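Local coordinates for protein fluoroacetyl-CoA thioesterase (Streptomyces cattleya, PDB 3KUV) that hydrolyses fluoroacetyl-CoA before this thioester can react with citrate synthase, releasing fluoroacetate and CoA and so conferring resistance to fluoroacetate, at residues H13-L26 with E38-A52. The protein carries 1 engineered substitution. Residues are numbered along the deposited sequence; the frame is centred on the assembly and turned at random.
Sequences HDFVVPPHKTVRHL and EVFASGFMVGLMEWA. Engineered in segment 38-52: Ser42 (natural residue Thr). With ACT (acetate ion), chain H.
Thr22 and Phe40 form a single beta bridge, flanked by Ala41 N to Lys21 O and Val23 N to Val39 O, both weak hydrogen bonds, while strand 13-16 runs roughly antiparallel to helix 42-52, their axes 9.2 Å apart at closest. Between Lys21 and Leu26 the ring of Phe44 is sandwiched: CD of Lys21 lies over the centre of one face and CD1 of Leu26 over the other, each 3.7 Å from the ring centroid. Thr22 O meets the ring's edge in its plane, and the bend of the lysine at chi2 (-70°) brings CD over the ring while NZ hydrogen-bonds to Leu26 O of the second subunit and forms a salt bridge with Glu29 of that subunit. Farther along the helix, Trp51 receives on its face the edge of His13 from the strand, with His13 NE2 3.6 Å from Trp51 CD2; CD1 of Leu48 abuts the imidazole edge in plane. The indole in turn presents its edge to Phe15 in an offset edge-to-face pair, completing an aromatic cluster. At the opposite end Glu38 gathers several partners. Its OE1 accepts the 2.6 Å bond from Thr22 OG1 on the syn side, tilted 32° out of the carboxylate plane, and Arg24 forms a salt bridge with Glu38, its NE making a weak hydrogen bond to OE2 (3.2 Å), with guanidinium and carboxylate planes nearly perpendicular (86°). A water links OE2 to Pro19 O. The beta bridge immediately precedes helix 42-52, with Ala41 at its N-cap, where the backbone N of engineered Ser42, an active-site position, binds acetate OXT at 2.8 Å. Such a helix, packed along the concave side of an antiparallel sheet, is the sausage of the hot-dog fold.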
loop_
_atom_site.group_PDB
_atom_site.type_symbol
_atom_site.label_atom_id
_atom_site.label_comp_id
_atom_site.label_asym_id
_atom_site.label_seq_id
_atom_site.Cartn_x
_atom_site.Cartn_y
_atom_site.Cartn_z
ATOM N N HIS B 13 -0.356 -2.063 17.106
ATOM C CA HIS B 13 -1.201 -3.023 16.450
ATOM C C HIS B 13 -0.355 -4.227 16.027
ATOM O O HIS B 13 0.617 -4.088 15.245
ATOM C CB HIS B 13 -1.811 -2.304 15.205
ATOM C CG HIS B 13 -2.732 -3.173 14.414
ATOM N ND1 HIS B 13 -2.437 -3.705 13.174
ATOM C CD2 HIS B 13 -4.000 -3.498 14.680
ATOM C CE1 HIS B 13 -3.491 -4.362 12.723
ATOM N NE2 HIS B 13 -4.456 -4.261 13.618
ATOM N N ASP B 14 -0.702 -5.436 16.534
ATOM C CA ASP B 14 0.098 -6.630 16.251
ATOM C C ASP B 14 -0.672 -7.547 15.301
ATOM O O ASP B 14 -1.912 -7.726 15.383
ATOM C CB ASP B 14 0.387 -7.467 17.530
ATOM C CG ASP B 14 1.076 -6.669 18.589
ATOM O OD1 ASP B 14 2.008 -5.919 18.282
ATOM O OD2 ASP B 14 0.646 -6.666 19.758
ATOM N N PHE B 15 0.068 -8.121 14.343
ATOM C CA PHE B 15 -0.568 -8.932 13.305
ATOM C C PHE B 15 0.363 -10.025 12.894
ATOM O O PHE B 15 1.449 -9.769 12.336
ATOM C CB PHE B 15 -0.829 -8.042 12.053
ATOM C CG PHE B 15 -1.520 -8.794 10.944
ATOM C CD1 PHE B 15 -2.855 -9.256 11.076
ATOM C CD2 PHE B 15 -0.823 -9.004 9.752
ATOM C CE1 PHE B 15 -3.455 -9.946 9.915
ATOM C CE2 PHE B 15 -1.438 -9.619 8.677
ATOM C CZ PHE B 15 -2.715 -10.087 8.757
ATOM N N VAL B 16 -0.006 -11.284 13.170
ATOM C CA VAL B 16 0.797 -12.417 12.667
ATOM C C VAL B 16 0.555 -12.559 11.156
ATOM O O VAL B 16 -0.593 -12.699 10.725
ATOM C CB VAL B 16 0.362 -13.712 13.390
ATOM C CG1 VAL B 16 1.162 -14.981 12.835
ATOM C CG2 VAL B 16 0.666 -13.587 14.892
ATOM N N VAL B 17 1.637 -12.456 10.337
ATOM C CA VAL B 17 1.427 -12.518 8.893
ATOM C C VAL B 17 1.053 -13.955 8.449
ATOM O O VAL B 17 1.870 -14.859 8.658
ATOM C CB VAL B 17 2.770 -12.094 8.178
ATOM C CG1 VAL B 17 2.643 -12.174 6.609
ATOM C CG2 VAL B 17 3.184 -10.624 8.583
ATOM N N PRO B 18 -0.144 -14.098 7.836
ATOM C CA PRO B 18 -0.535 -15.431 7.307
ATOM C C PRO B 18 0.028 -15.599 5.879
ATOM O O PRO B 18 0.473 -14.630 5.216
ATOM C CB PRO B 18 -2.056 -15.348 7.257
ATOM C CG PRO B 18 -2.360 -13.886 6.916
ATOM C CD PRO B 18 -1.171 -13.086 7.554
ATOM N N PRO B 19 -0.010 -16.867 5.398
ATOM C CA PRO B 19 0.485 -17.133 4.050
ATOM C C PRO B 19 -0.215 -16.318 2.976
ATOM O O PRO B 19 0.430 -16.036 1.929
ATOM C CB PRO B 19 0.198 -18.648 3.865
ATOM C CG PRO B 19 0.289 -19.171 5.287
ATOM C CD PRO B 19 -0.395 -18.102 6.127
ATOM N N HIS B 20 -1.484 -15.952 3.125
ATOM C CA HIS B 20 -2.192 -15.229 2.075
ATOM C C HIS B 20 -1.970 -13.696 2.039
ATOM O O HIS B 20 -2.675 -12.996 1.365
ATOM C CB HIS B 20 -3.720 -15.523 2.110
ATOM C CG HIS B 20 -4.369 -15.202 3.414
ATOM N ND1 HIS B 20 -4.369 -16.094 4.480
ATOM C CD2 HIS B 20 -5.033 -14.097 3.831
ATOM C CE1 HIS B 20 -5.020 -15.539 5.494
ATOM N NE2 HIS B 20 -5.415 -14.328 5.142
ATOM N N LYS B 21 -0.883 -13.234 2.711
ATOM C CA LYS B 21 -0.536 -11.808 2.574
ATOM C C LYS B 21 0.797 -11.589 1.913
ATOM O O LYS B 21 1.415 -10.544 2.082
ATOM C CB LYS B 21 -0.542 -11.103 3.952
ATOM C CG LYS B 21 -1.941 -11.176 4.646
ATOM C CD LYS B 21 -2.971 -10.310 3.949
ATOM C CE LYS B 21 -4.196 -10.377 4.832
ATOM N NZ LYS B 21 -5.425 -9.958 4.109
ATOM N N THR B 22 1.240 -12.580 1.141
ATOM C CA THR B 22 2.467 -12.361 0.344
ATOM C C THR B 22 2.168 -11.675 -0.959
ATOM O O THR B 22 1.028 -11.480 -1.318
ATOM C CB THR B 22 3.189 -13.722 0.105
ATOM O OG1 THR B 22 2.312 -14.586 -0.649
ATOM C CG2 THR B 22 3.575 -14.380 1.449
ATOM N N VAL B 23 3.264 -11.249 -1.630
ATOM C CA VAL B 23 3.108 -10.479 -2.878
ATOM C C VAL B 23 2.138 -11.097 -3.901
ATOM O O VAL B 23 1.296 -10.381 -4.455
ATOM C CB VAL B 23 4.493 -10.354 -3.481
ATOM C CG1 VAL B 23 4.419 -9.744 -4.907
ATOM C CG2 VAL B 23 5.364 -9.423 -2.566
ATOM N N ARG B 24 2.337 -12.398 -4.160
ATOM C CA ARG B 24 1.417 -13.039 -5.137
ATOM C C ARG B 24 -0.080 -12.955 -4.861
ATOM O O ARG B 24 -0.915 -12.945 -5.804
ATOM C CB ARG B 24 1.890 -14.487 -5.423
ATOM C CG ARG B 24 1.708 -15.454 -4.213
ATOM C CD ARG B 24 2.187 -16.879 -4.590
ATOM N NE ARG B 24 1.812 -17.718 -3.455
ATOM C CZ ARG B 24 1.265 -18.922 -3.496
ATOM N NH1 ARG B 24 1.106 -19.570 -4.660
ATOM N NH2 ARG B 24 0.980 -19.520 -2.335
ATOM N N HIS B 25 -0.421 -12.884 -3.566
ATOM C CA HIS B 25 -1.809 -12.729 -3.171
ATOM C C HIS B 25 -2.374 -11.333 -3.294
ATOM O O HIS B 25 -3.631 -11.145 -3.310
ATOM C CB HIS B 25 -1.930 -13.198 -1.704
ATOM C CG HIS B 25 -1.721 -14.663 -1.521
ATOM N ND1 HIS B 25 -2.753 -15.575 -1.629
ATOM C CD2 HIS B 25 -0.605 -15.350 -1.192
ATOM C CE1 HIS B 25 -2.252 -16.787 -1.421
ATOM N NE2 HIS B 25 -0.955 -16.694 -1.172
ATOM N N LEU B 26 -1.490 -10.317 -3.368
ATOM C CA LEU B 26 -2.070 -8.943 -3.594
ATOM C C LEU B 26 -2.706 -8.783 -4.984
ATOM O O LEU B 26 -3.757 -8.153 -5.111
ATOM C CB LEU B 26 -0.947 -7.934 -3.294
ATOM C CG LEU B 26 -1.440 -6.453 -3.305
ATOM C CD1 LEU B 26 -2.268 -6.158 -2.036
ATOM C CD2 LEU B 26 -0.189 -5.598 -3.321
ATOM N N GLU B 38 8.008 -15.218 -1.291
ATOM C CA GLU B 38 6.839 -15.319 -0.372
ATOM C C GLU B 38 7.047 -14.461 0.853
ATOM O O GLU B 38 7.450 -14.907 1.962
ATOM C CB GLU B 38 6.647 -16.782 0.036
ATOM C CG GLU B 38 6.005 -17.579 -1.148
ATOM C CD GLU B 38 4.489 -17.388 -1.219
ATOM O OE1 GLU B 38 4.050 -16.297 -1.556
ATOM O OE2 GLU B 38 3.711 -18.335 -0.952
ATOM N N VAL B 39 6.887 -13.157 0.609
ATOM C CA VAL B 39 7.131 -12.157 1.680
ATOM C C VAL B 39 5.966 -11.149 1.652
ATOM O O VAL B 39 5.275 -10.995 0.638
ATOM C CB VAL B 39 8.474 -11.371 1.480
ATOM C CG1 VAL B 39 9.661 -12.375 1.605
ATOM C CG2 VAL B 39 8.524 -10.630 0.132
ATOM N N PHE B 40 5.725 -10.565 2.845
ATOM C CA PHE B 40 4.623 -9.648 3.025
ATOM C C PHE B 40 4.731 -8.468 2.005
ATOM O O PHE B 40 5.782 -7.800 1.887
ATOM C CB PHE B 40 4.789 -9.195 4.524
ATOM C CG PHE B 40 3.681 -8.347 5.060
ATOM C CD1 PHE B 40 3.988 -7.155 5.787
ATOM C CD2 PHE B 40 2.360 -8.743 4.920
ATOM C CE1 PHE B 40 2.887 -6.374 6.360
ATOM C CE2 PHE B 40 1.254 -8.034 5.523
ATOM C CZ PHE B 40 1.557 -6.823 6.227
ATOM N N ALA B 41 3.625 -8.210 1.298
ATOM C CA ALA B 41 3.679 -7.181 0.234
ATOM C C ALA B 41 3.612 -5.774 0.759
ATOM O O ALA B 41 2.853 -5.528 1.730
ATOM C CB ALA B 41 2.522 -7.356 -0.806
ATOM N N SER B 42 4.273 -4.845 0.043
ATOM C CA SER B 42 4.198 -3.451 0.403
ATOM C C SER B 42 2.726 -2.940 0.484
ATOM O O SER B 42 2.409 -2.194 1.388
ATOM C CB SER B 42 4.951 -2.598 -0.588
ATOM O OG SER B 42 6.338 -2.796 -0.471
ATOM N N GLY B 43 1.873 -3.362 -0.452
ATOM C CA GLY B 43 0.514 -2.835 -0.419
ATOM C C GLY B 43 -0.213 -3.368 0.818
ATOM O O GLY B 43 -1.101 -2.695 1.356
ATOM N N PHE B 44 0.087 -4.629 1.242
ATOM C CA PHE B 44 -0.485 -5.120 2.488
ATOM C C PHE B 44 0.076 -4.365 3.700
ATOM O O PHE B 44 -0.660 -4.150 4.686
ATOM C CB PHE B 44 -0.307 -6.629 2.639
ATOM C CG PHE B 44 -1.217 -7.479 1.747
ATOM C CD1 PHE B 44 -2.608 -7.332 1.813
ATOM C CD2 PHE B 44 -0.663 -8.492 0.945
ATOM C CE1 PHE B 44 -3.482 -8.157 1.032
ATOM C CE2 PHE B 44 -1.461 -9.311 0.167
ATOM C CZ PHE B 44 -2.870 -9.176 0.216
ATOM N N MET B 45 1.380 -4.035 3.688
ATOM C CA MET B 45 1.888 -3.200 4.778
ATOM C C MET B 45 1.218 -1.846 4.834
ATOM O O MET B 45 0.846 -1.390 5.964
ATOM C CB MET B 45 3.411 -3.028 4.681
ATOM C CG MET B 45 3.986 -1.909 5.637
ATOM S SD MET B 45 3.568 -2.495 7.314
ATOM C CE MET B 45 4.938 -3.599 7.517
ATOM N N VAL B 46 0.969 -1.217 3.693
ATOM C CA VAL B 46 0.236 0.054 3.678
ATOM C C VAL B 46 -1.130 -0.160 4.337
ATOM O O VAL B 46 -1.543 0.632 5.237
ATOM C CB VAL B 46 0.161 0.582 2.260
ATOM C CG1 VAL B 46 -0.834 1.783 2.186
ATOM C CG2 VAL B 46 1.542 1.056 1.743
ATOM N N GLY B 47 -1.840 -1.241 3.963
ATOM C CA GLY B 47 -3.190 -1.437 4.529
ATOM C C GLY B 47 -3.106 -1.682 6.046
ATOM O O GLY B 47 -4.052 -1.348 6.783
ATOM N N LEU B 48 -2.064 -2.377 6.512
ATOM C CA LEU B 48 -1.941 -2.659 7.946
ATOM C C LEU B 48 -1.650 -1.385 8.724
ATOM O O LEU B 48 -2.160 -1.243 9.865
ATOM C CB LEU B 48 -0.743 -3.645 8.141
ATOM C CG LEU B 48 -0.605 -4.199 9.601
ATOM C CD1 LEU B 48 -1.796 -5.154 9.953
ATOM C CD2 LEU B 48 0.708 -4.978 9.671
ATOM N N MET B 49 -0.825 -0.507 8.142
ATOM C CA MET B 49 -0.598 0.816 8.816
ATOM C C MET B 49 -1.904 1.619 8.870
ATOM O O MET B 49 -2.248 2.227 9.888
ATOM C CB MET B 49 0.443 1.600 7.975
ATOM C CG MET B 49 1.787 0.941 8.242
ATOM S SD MET B 49 3.067 1.697 7.196
ATOM C CE MET B 49 4.614 1.212 8.120
ATOM N N GLU B 50 -2.694 1.603 7.804
ATOM C CA GLU B 50 -4.003 2.247 7.841
ATOM C C GLU B 50 -4.836 1.642 8.961
ATOM O O GLU B 50 -5.493 2.363 9.704
ATOM C CB GLU B 50 -4.793 2.104 6.515
ATOM C CG GLU B 50 -4.113 2.854 5.370
ATOM C CD GLU B 50 -5.138 3.058 4.241
ATOM O OE1 GLU B 50 -6.151 3.801 4.379
ATOM O OE2 GLU B 50 -4.971 2.453 3.119
ATOM N N TRP B 51 -4.903 0.316 9.003
ATOM C CA TRP B 51 -5.719 -0.369 10.005
ATOM C C TRP B 51 -5.321 0.057 11.421
ATOM O O TRP B 51 -6.226 0.301 12.258
ATOM C CB TRP B 51 -5.525 -1.879 9.765
ATOM C CG TRP B 51 -6.476 -2.828 10.546
ATOM C CD1 TRP B 51 -7.451 -2.485 11.494
ATOM C CD2 TRP B 51 -6.376 -4.253 10.535
ATOM N NE1 TRP B 51 -8.022 -3.685 12.010
ATOM C CE2 TRP B 51 -7.345 -4.761 11.473
ATOM C CE3 TRP B 51 -5.522 -5.163 9.857
ATOM C CZ2 TRP B 51 -7.479 -6.139 11.710
ATOM C CZ3 TRP B 51 -5.651 -6.554 10.105
ATOM C CH2 TRP B 51 -6.666 -7.006 11.040
ATOM N N ALA B 52 -4.043 0.068 11.730
ATOM C CA ALA B 52 -3.588 0.553 13.028
ATOM C C ALA B 52 -4.155 1.936 13.311
ATOM O O ALA B 52 -4.634 2.145 14.428
ATOM C CB ALA B 52 -2.067 0.581 13.089
HETATM C C ACT H . 7.402 -6.081 -1.812
HETATM O O ACT H . 8.161 -5.837 -2.863
HETATM O OXT ACT H . 6.184 -5.739 -1.856
HETATM C CH3 ACT H . 7.899 -6.785 -0.609
HETATM O O HOH W 1 2.606 -17.904 1.386
HETATM O O HOH W 2 4.570 -14.095 -3.330
#